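Local coordinates for protein type II restriction enzyme NgoMIV (Neisseria gonorrhoeae, PDB 1FIU) that recognises the double-stranded DNA sequence 5'-GCCGGC-3' and, as a magnesium-dependent homotetramer, cleaves it after the first G, at residues W188-D193 with T220-P225; N197-G202 with S229-G234. All blocks are in the same frame, centred on the assembly; numbering follows the deposited sequence.

Interaction 1 of 2, residues W188-D193 with T220-P225. With nucleotides of chain B; nucleotides of chain D.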
loop_
_atom_site.group_PDB
_atom_site.type_symbol
_atom_site.label_atom_id
_atom_site.label_comp_id
_atom_site.label_asym_id
_atom_site.label_seq_id
_atom_site.Cartn_x
_atom_site.Cartn_y
_atom_site.Cartn_z
ATOM N N TRP I 188 -9.050 -5.060 -24.672
ATOM C CA TRP I 188 -10.034 -4.968 -25.763
ATOM C C TRP I 188 -11.436 -5.035 -25.152
ATOM O O TRP I 188 -12.326 -4.233 -25.494
ATOM C CB TRP I 188 -9.785 -6.106 -26.759
ATOM C CG TRP I 188 -10.833 -6.232 -27.844
ATOM C CD1 TRP I 188 -11.617 -7.319 -28.089
ATOM C CD2 TRP I 188 -11.215 -5.231 -28.802
ATOM N NE1 TRP I 188 -12.476 -7.057 -29.139
ATOM C CE2 TRP I 188 -12.252 -5.789 -29.596
ATOM C CE3 TRP I 188 -10.789 -3.922 -29.060
ATOM C CZ2 TRP I 188 -12.869 -5.072 -30.632
ATOM C CZ3 TRP I 188 -11.401 -3.208 -30.087
ATOM C CH2 TRP I 188 -12.438 -3.794 -30.863
ATOM N N THR I 189 -11.621 -6.002 -24.260
ATOM C CA THR I 189 -12.876 -6.128 -23.500
ATOM C C THR I 189 -12.476 -6.400 -22.056
ATOM O O THR I 189 -11.318 -6.718 -21.766
ATOM C CB THR I 189 -13.754 -7.307 -23.963
ATOM O OG1 THR I 189 -13.055 -8.532 -23.759
ATOM C CG2 THR I 189 -14.124 -7.145 -25.447
ATOM N N ILE I 190 -13.453 -6.339 -21.153
ATOM C CA ILE I 190 -13.195 -6.555 -19.741
ATOM C C ILE I 190 -14.133 -7.593 -19.096
ATOM O O ILE I 190 -15.283 -7.725 -19.518
ATOM C CB ILE I 190 -13.416 -5.210 -18.961
ATOM C CG1 ILE I 190 -12.293 -4.215 -19.284
ATOM C CG2 ILE I 190 -13.576 -5.492 -17.435
ATOM C CD1 ILE I 190 -12.558 -2.804 -18.713
ATOM N N ARG I 191 -13.598 -8.364 -18.148
ATOM C CA ARG I 191 -14.404 -9.196 -17.254
ATOM C C ARG I 191 -13.821 -8.663 -15.932
ATOM O O ARG I 191 -12.587 -8.448 -15.827
ATOM C CB ARG I 191 -14.170 -10.698 -17.386
ATOM C CG ARG I 191 -14.802 -11.293 -18.656
ATOM C CD ARG I 191 -16.293 -11.067 -18.720
ATOM N NE ARG I 191 -16.851 -11.711 -19.911
ATOM C CZ ARG I 191 -16.991 -11.145 -21.108
ATOM N NH1 ARG I 191 -16.621 -9.882 -21.336
ATOM N NH2 ARG I 191 -17.501 -11.867 -22.106
ATOM N N SER I 192 -14.671 -8.441 -14.929
ATOM C CA SER I 192 -14.196 -7.844 -13.687
ATOM C C SER I 192 -13.104 -8.600 -12.937
ATOM O O SER I 192 -12.370 -7.991 -12.152
ATOM C CB SER I 192 -15.380 -7.554 -12.756
ATOM O OG SER I 192 -16.061 -8.752 -12.463
ATOM N N ASP I 193 -12.973 -9.905 -13.153
ATOM C CA ASP I 193 -11.935 -10.649 -12.467
ATOM C C ASP I 193 -10.565 -10.428 -13.096
ATOM O O ASP I 193 -9.592 -10.017 -12.419
ATOM C CB ASP I 193 -12.251 -12.161 -12.434
ATOM C CG ASP I 193 -12.419 -12.777 -13.830
ATOM O OD1 ASP I 193 -11.885 -13.886 -14.067
ATOM O OD2 ASP I 193 -13.086 -12.158 -14.678
ATOM N N THR I 220 -9.308 0.988 -23.034
ATOM C CA THR I 220 -10.188 -0.154 -23.246
ATOM C C THR I 220 -11.262 0.089 -24.301
ATOM O O THR I 220 -11.641 1.234 -24.563
ATOM C CB THR I 220 -10.875 -0.542 -21.886
ATOM O OG1 THR I 220 -11.567 -1.789 -22.027
ATOM C CG2 THR I 220 -11.863 0.549 -21.441
ATOM N N ALA I 221 -11.736 -1.000 -24.916
ATOM C CA ALA I 221 -12.829 -0.886 -25.877
ATOM C C ALA I 221 -14.067 -1.559 -25.278
ATOM O O ALA I 221 -15.041 -1.803 -25.985
ATOM C CB ALA I 221 -12.467 -1.521 -27.210
ATOM N N GLU I 222 -14.036 -1.847 -23.975
ATOM C CA GLU I 222 -15.202 -2.470 -23.315
ATOM C C GLU I 222 -16.423 -1.552 -23.476
ATOM O O GLU I 222 -16.377 -0.362 -23.132
ATOM C CB GLU I 222 -14.891 -2.715 -21.828
ATOM C CG GLU I 222 -16.135 -3.081 -20.985
ATOM C CD GLU I 222 -16.852 -4.312 -21.518
ATOM O OE1 GLU I 222 -18.101 -4.341 -21.432
ATOM O OE2 GLU I 222 -16.181 -5.253 -22.007
ATOM N N PRO I 223 -17.561 -2.093 -23.954
ATOM C CA PRO I 223 -18.717 -1.204 -24.122
ATOM C C PRO I 223 -19.544 -0.841 -22.887
ATOM O O PRO I 223 -20.183 0.218 -22.853
ATOM C CB PRO I 223 -19.571 -1.947 -25.171
ATOM C CG PRO I 223 -19.305 -3.373 -24.854
ATOM C CD PRO I 223 -17.783 -3.393 -24.609
ATOM N N THR I 224 -19.532 -1.690 -21.868
ATOM C CA THR I 224 -20.374 -1.407 -20.710
ATOM C C THR I 224 -19.773 -0.628 -19.547
ATOM O O THR I 224 -18.682 -0.943 -19.080
ATOM C CB THR I 224 -20.994 -2.711 -20.130
ATOM O OG1 THR I 224 -19.975 -3.556 -19.573
ATOM C CG2 THR I 224 -21.740 -3.468 -21.225
ATOM N N PRO I 225 -20.483 0.405 -19.071
ATOM C CA PRO I 225 -19.980 1.189 -17.941
ATOM C C PRO I 225 -19.706 0.313 -16.721
ATOM O O PRO I 225 -18.746 0.555 -15.980
ATOM C CB PRO I 225 -21.118 2.195 -17.674
ATOM C CG PRO I 225 -21.608 2.479 -19.084
ATOM C CD PRO I 225 -21.638 1.084 -19.707
ATOM O OP3 DC B 1 -14.602 -14.038 -8.738
ATOM P P DC B 1 -13.745 -15.286 -8.751
ATOM O OP1 DC B 1 -12.370 -15.094 -9.369
ATOM O OP2 DC B 1 -13.712 -15.979 -7.426
ATOM O "O5'" DC B 1 -14.521 -16.297 -9.761
ATOM C "C5'" DC B 1 -15.490 -17.208 -9.251
ATOM C "C4'" DC B 1 -15.777 -18.274 -10.274
ATOM O "O4'" DC B 1 -16.592 -17.641 -11.296
ATOM C "C3'" DC B 1 -14.538 -18.789 -11.007
ATOM O "O3'" DC B 1 -14.066 -19.999 -10.456
ATOM C "C2'" DC B 1 -15.024 -19.030 -12.430
ATOM C "C1'" DC B 1 -16.264 -18.172 -12.585
ATOM N N1 DC B 1 -15.929 -17.038 -13.462
ATOM C C2 DC B 1 -16.150 -17.165 -14.851
ATOM O O2 DC B 1 -16.588 -18.235 -15.287
ATOM N N3 DC B 1 -15.869 -16.125 -15.665
ATOM C C4 DC B 1 -15.383 -14.987 -15.157
ATOM N N4 DC B 1 -15.170 -13.970 -16.008
ATOM C C5 DC B 1 -15.112 -14.834 -13.762
ATOM C C6 DC B 1 -15.403 -15.874 -12.949
ATOM P P DG D 4 -17.763 -15.240 -27.365
ATOM O OP1 DG D 4 -18.200 -15.745 -28.696
ATOM O OP2 DG D 4 -18.316 -13.975 -26.843
ATOM O "O5'" DG D 4 -18.044 -16.382 -26.304
ATOM C "C5'" DG D 4 -17.397 -17.638 -26.445
ATOM C "C4'" DG D 4 -17.807 -18.562 -25.325
ATOM O "O4'" DG D 4 -17.237 -18.097 -24.068
ATOM C "C3'" DG D 4 -19.317 -18.691 -25.101
ATOM O "O3'" DG D 4 -19.598 -20.078 -24.884
ATOM C "C2'" DG D 4 -19.563 -17.862 -23.844
ATOM C "C1'" DG D 4 -18.256 -18.028 -23.075
ATOM N N9 DG D 4 -17.935 -16.899 -22.207
ATOM C C8 DG D 4 -17.970 -15.567 -22.548
ATOM N N7 DG D 4 -17.593 -14.781 -21.575
ATOM C C5 DG D 4 -17.302 -15.644 -20.529
ATOM C C6 DG D 4 -16.858 -15.369 -19.212
ATOM O O6 DG D 4 -16.604 -14.272 -18.709
ATOM N N1 DG D 4 -16.709 -16.535 -18.463
ATOM C C2 DG D 4 -16.928 -17.797 -18.924
ATOM N N2 DG D 4 -16.686 -18.802 -18.050
ATOM N N3 DG D 4 -17.347 -18.067 -20.165
ATOM C C4 DG D 4 -17.517 -16.953 -20.901
ATOM P P DC D 2 -7.129 -8.360 -23.942
ATOM O OP1 DC D 2 -7.296 -7.150 -24.759
ATOM O OP2 DC D 2 -7.160 -8.266 -22.455
ATOM O "O5'" DC D 2 -8.266 -9.401 -24.335
ATOM C "C5'" DC D 2 -8.441 -9.757 -25.695
ATOM C "C4'" DC D 2 -9.542 -10.783 -25.844
ATOM O "O4'" DC D 2 -9.183 -12.012 -25.182
ATOM C "C3'" DC D 2 -10.924 -10.373 -25.320
ATOM O "O3'" DC D 2 -11.833 -10.562 -26.437
ATOM C "C2'" DC D 2 -11.110 -11.231 -24.071
ATOM C "C1'" DC D 2 -10.232 -12.447 -24.318
ATOM N N1 DC D 2 -9.605 -13.002 -23.107
ATOM C C2 DC D 2 -9.937 -14.307 -22.690
ATOM O O2 DC D 2 -10.710 -15.003 -23.420
ATOM N N3 DC D 2 -9.413 -14.790 -21.523
ATOM C C4 DC D 2 -8.562 -14.026 -20.798
ATOM N N4 DC D 2 -8.077 -14.530 -19.634
ATOM C C5 DC D 2 -8.170 -12.727 -21.228
ATOM C C6 DC D 2 -8.714 -12.247 -22.377
#

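Interaction 2 of 2, residues N197-G202 with S229-G234. With nucleotides of chain D.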
loop_
_atom_site.group_PDB
_atom_site.type_symbol
_atom_site.label_atom_id
_atom_site.label_comp_id
_atom_site.label_asym_id
_atom_site.label_seq_id
_atom_site.Cartn_x
_atom_site.Cartn_y
_atom_site.Cartn_z
ATOM N N ASN I 197 -5.617 -7.330 -12.933
ATOM C CA ASN I 197 -4.162 -7.374 -13.102
ATOM C C ASN I 197 -3.617 -5.969 -13.422
ATOM O O ASN I 197 -2.429 -5.721 -13.206
ATOM C CB ASN I 197 -3.698 -8.412 -14.145
ATOM C CG ASN I 197 -4.143 -8.114 -15.593
ATOM O OD1 ASN I 197 -5.082 -7.206 -15.777
ATOM N ND2 ASN I 197 -3.625 -8.756 -16.550
ATOM N N ALA I 198 -4.476 -5.031 -13.868
ATOM C CA ALA I 198 -4.023 -3.649 -14.124
ATOM C C ALA I 198 -3.697 -3.004 -12.767
ATOM O O ALA I 198 -2.777 -2.188 -12.654
ATOM C CB ALA I 198 -5.115 -2.844 -14.854
ATOM N N ARG I 199 -4.446 -3.379 -11.735
ATOM C CA ARG I 199 -4.189 -2.846 -10.415
ATOM C C ARG I 199 -2.926 -3.422 -9.791
ATOM O O ARG I 199 -2.145 -2.683 -9.160
ATOM C CB ARG I 199 -5.380 -3.098 -9.459
ATOM C CG ARG I 199 -6.649 -2.321 -9.808
ATOM C CD ARG I 199 -7.740 -2.498 -8.733
ATOM N NE ARG I 199 -9.085 -2.114 -9.190
ATOM C CZ ARG I 199 -9.628 -0.908 -9.097
ATOM N NH1 ARG I 199 -8.959 0.108 -8.556
ATOM N NH2 ARG I 199 -10.874 -0.717 -9.526
ATOM N N SER I 200 -2.700 -4.730 -9.936
ATOM C CA SER I 200 -1.514 -5.306 -9.336
ATOM C C SER I 200 -0.258 -4.822 -10.054
ATOM O O SER I 200 0.771 -4.555 -9.404
ATOM C CB SER I 200 -1.604 -6.836 -9.311
ATOM O OG SER I 200 -1.795 -7.345 -10.612
ATOM N N GLU I 201 -0.344 -4.657 -11.376
ATOM C CA GLU I 201 0.816 -4.161 -12.113
ATOM C C GLU I 201 1.076 -2.709 -11.708
ATOM O O GLU I 201 2.232 -2.315 -11.514
ATOM C CB GLU I 201 0.593 -4.348 -13.627
ATOM C CG GLU I 201 0.865 -5.818 -14.014
ATOM C CD GLU I 201 0.571 -6.176 -15.480
ATOM O OE1 GLU I 201 0.992 -5.414 -16.383
ATOM O OE2 GLU I 201 -0.062 -7.238 -15.715
ATOM N N GLY I 202 0.019 -1.917 -11.547
ATOM C CA GLY I 202 0.197 -0.535 -11.117
ATOM C C GLY I 202 0.837 -0.466 -9.739
ATOM O O GLY I 202 1.722 0.364 -9.511
ATOM N N SER I 229 -16.147 0.150 -14.967
ATOM C CA SER I 229 -16.032 0.581 -13.574
ATOM C C SER I 229 -15.202 -0.345 -12.688
ATOM O O SER I 229 -14.660 0.109 -11.671
ATOM C CB SER I 229 -17.436 0.794 -12.950
ATOM O OG SER I 229 -18.022 -0.448 -12.558
ATOM N N SER I 230 -15.084 -1.620 -13.078
ATOM C CA SER I 230 -14.318 -2.580 -12.287
ATOM C C SER I 230 -12.821 -2.216 -12.240
ATOM O O SER I 230 -12.114 -2.696 -11.381
ATOM C CB SER I 230 -14.503 -4.020 -12.797
ATOM O OG SER I 230 -13.934 -4.228 -14.073
ATOM N N ILE I 231 -12.352 -1.405 -13.181
ATOM C CA ILE I 231 -10.956 -0.948 -13.119
ATOM C C ILE I 231 -10.869 0.587 -12.972
ATOM O O ILE I 231 -9.912 1.096 -12.387
ATOM C CB ILE I 231 -10.143 -1.455 -14.359
ATOM C CG1 ILE I 231 -8.652 -1.101 -14.220
ATOM C CG2 ILE I 231 -10.716 -0.888 -15.632
ATOM C CD1 ILE I 231 -7.929 -1.834 -13.067
ATOM N N ALA I 232 -11.882 1.329 -13.448
ATOM C CA ALA I 232 -11.844 2.785 -13.370
ATOM C C ALA I 232 -12.158 3.368 -11.990
ATOM O O ALA I 232 -11.572 4.380 -11.576
ATOM C CB ALA I 232 -12.804 3.396 -14.403
ATOM N N LEU I 233 -13.080 2.750 -11.258
ATOM C CA LEU I 233 -13.408 3.306 -9.937
ATOM C C LEU I 233 -12.299 3.091 -8.921
ATOM O O LEU I 233 -11.573 2.115 -8.985
ATOM C CB LEU I 233 -14.714 2.688 -9.401
ATOM C CG LEU I 233 -15.982 3.016 -10.186
ATOM C CD1 LEU I 233 -17.133 2.242 -9.516
ATOM C CD2 LEU I 233 -16.281 4.502 -10.213
ATOM N N GLY I 234 -12.183 4.025 -7.978
ATOM C CA GLY I 234 -11.173 3.909 -6.950
ATOM C C GLY I 234 -9.899 4.611 -7.392
ATOM O O GLY I 234 -9.749 4.941 -8.577
ATOM O OP3 DC D 1 -1.682 -9.631 -19.776
ATOM P P DC D 1 -2.853 -8.894 -20.382
ATOM O OP1 DC D 1 -4.059 -8.802 -19.463
ATOM O OP2 DC D 1 -2.472 -7.576 -21.013
ATOM O "O5'" DC D 1 -3.366 -9.812 -21.629
ATOM C "C5'" DC D 1 -2.875 -9.580 -22.949
ATOM C "C4'" DC D 1 -3.748 -10.283 -23.960
ATOM O "O4'" DC D 1 -3.488 -11.709 -23.864
ATOM C "C3'" DC D 1 -5.243 -10.132 -23.706
ATOM O "O3'" DC D 1 -5.794 -9.081 -24.460
ATOM C "C2'" DC D 1 -5.838 -11.472 -24.122
ATOM C "C1'" DC D 1 -4.691 -12.459 -24.081
ATOM N N1 DC D 1 -4.861 -13.375 -22.926
ATOM C C2 DC D 1 -5.503 -14.589 -23.126
ATOM O O2 DC D 1 -5.956 -14.835 -24.246
ATOM N N3 DC D 1 -5.619 -15.468 -22.089
ATOM C C4 DC D 1 -5.141 -15.144 -20.885
ATOM N N4 DC D 1 -5.271 -16.037 -19.895
ATOM C C5 DC D 1 -4.502 -13.889 -20.641
ATOM C C6 DC D 1 -4.389 -13.041 -21.681
#

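Interaction 1 of 2, residues W188-D193 with T220-P225
I190 and E222 join two loops that follow neighbouring parallel strands, 179-187 and 215-220, in the mixed sheet of a PDDEXK-type nuclease. Backbone bonding continues past the strand ends: A221 N gives a weak bond to W188 O. The firmer link is I190 N to E222 OE2, 3.1 Å with an N-H...O angle of 166°, meeting the carboxylate on its anti side and tilted out of its plane. OE1, the other oxygen of E222, is gripped by T224 OG1 at 2.8 Å and by T224 N from the opposite face of the carboxylate plane. This clamp fixes the rotation of the carboxylate that holds the I190 amide, while T220 OG1 accepts from E222 N in an ST turn and also bonds K187 O.

Apolar contact flanks these bonds. In W188, chi1 of 173° sets CG anti to the backbone N; the ring carbon CE3 lies 3.5 Å from A221 CB, and F69 packs edge-to-face on the same ring. CD1 of I190 lies 3.9 Å from E222 CB, the two side chains crossing at about a right angle.

Segment 188-193 also binds DNA. W188 N donates an almost straight bond to OP1 of DC2 of chain D, and T189 OG1 bonds another phosphate. Bases are read by R191 and D193. R191 faces the Hoogsteen edge of DG4 of chain D, NE to O6 and NH2 to N7, while its NH1 returns to I190 O. DC1 of chain B is met through its base, whose N4 donates to D193 OD2 at 3.1 Å.

Interaction 2 of 2, residues N197-G202 with S229-G234
R199 leaves its helix with CG anti to its own carbonyl carbon (chi1 -68°), and the chain then runs extended from CG to NE, carrying the guanidinium across to the end of helix 225-232. From the other side I231 sets CG1 anti to its backbone N, and chi2 of 66° turns CD1 toward A198 and R199. The two long side chains slide past each other in opposite directions, with I231 CD1 3.5 Å from R199 CG. The same methyl presses on A198 CB at 3.5 Å, tighter than usual carbon contact, where the helices approach.

At the tip, NH2 of R199 divides its two bonds between carbonyls of the helix end. L233 O receives it at 3.0 Å in the plane of both carbonyl and guanidinium, with a C=O...N angle of 156°. S230 O is also 3.0 Å from NH2, but there the donor stands well above the carbonyl plane. NH1 adds a weak bond to L233 O, and I231 O lies over one face of the guanidinium. The positive group thus sits among carbonyl oxygens at a helix C-terminus, where the helix dipole should favour it. NE is held by Q196 OE1 and NH1 by a salt bridge to E237, so the remaining N-H groups are engaged as well.

N197 binds DNA: its ND2 donates to OP1 of DC1 of chain D at 2.9 Å, while OD1 takes a bond from K187 NZ. DC1 carries the 5'-phosphate at the cut. With the A198 side chain about 7 Å from a bound magnesium ion, an arginine bonded to carbonyls at the end of helix 225-232 links the helices that follow neighbouring parallel strands in the PDDEXK nuclease core.

The segments alternate along the chain: 188-193, 197-202, 220-225, then 229-234. Each contact therefore pairs a part of the first strand-loop-helix unit (strand 179-187, helix 197-208) with the matching part of the next (strand 215-220, helix 225-232). Interaction 1 joins the loops and interaction 2 the helices, their centres 12 Å apart. They touch directly where I190 CG2 meets S230 OG at 3.6 Å and S192 CB meets S230 CB. Base reading by the loop and phosphate binding by N197 thus belong to one continuous block on adjacent parallel strands, close to the magnesium ligands D140 and C186. N197 also packs on D193 of the second subunit.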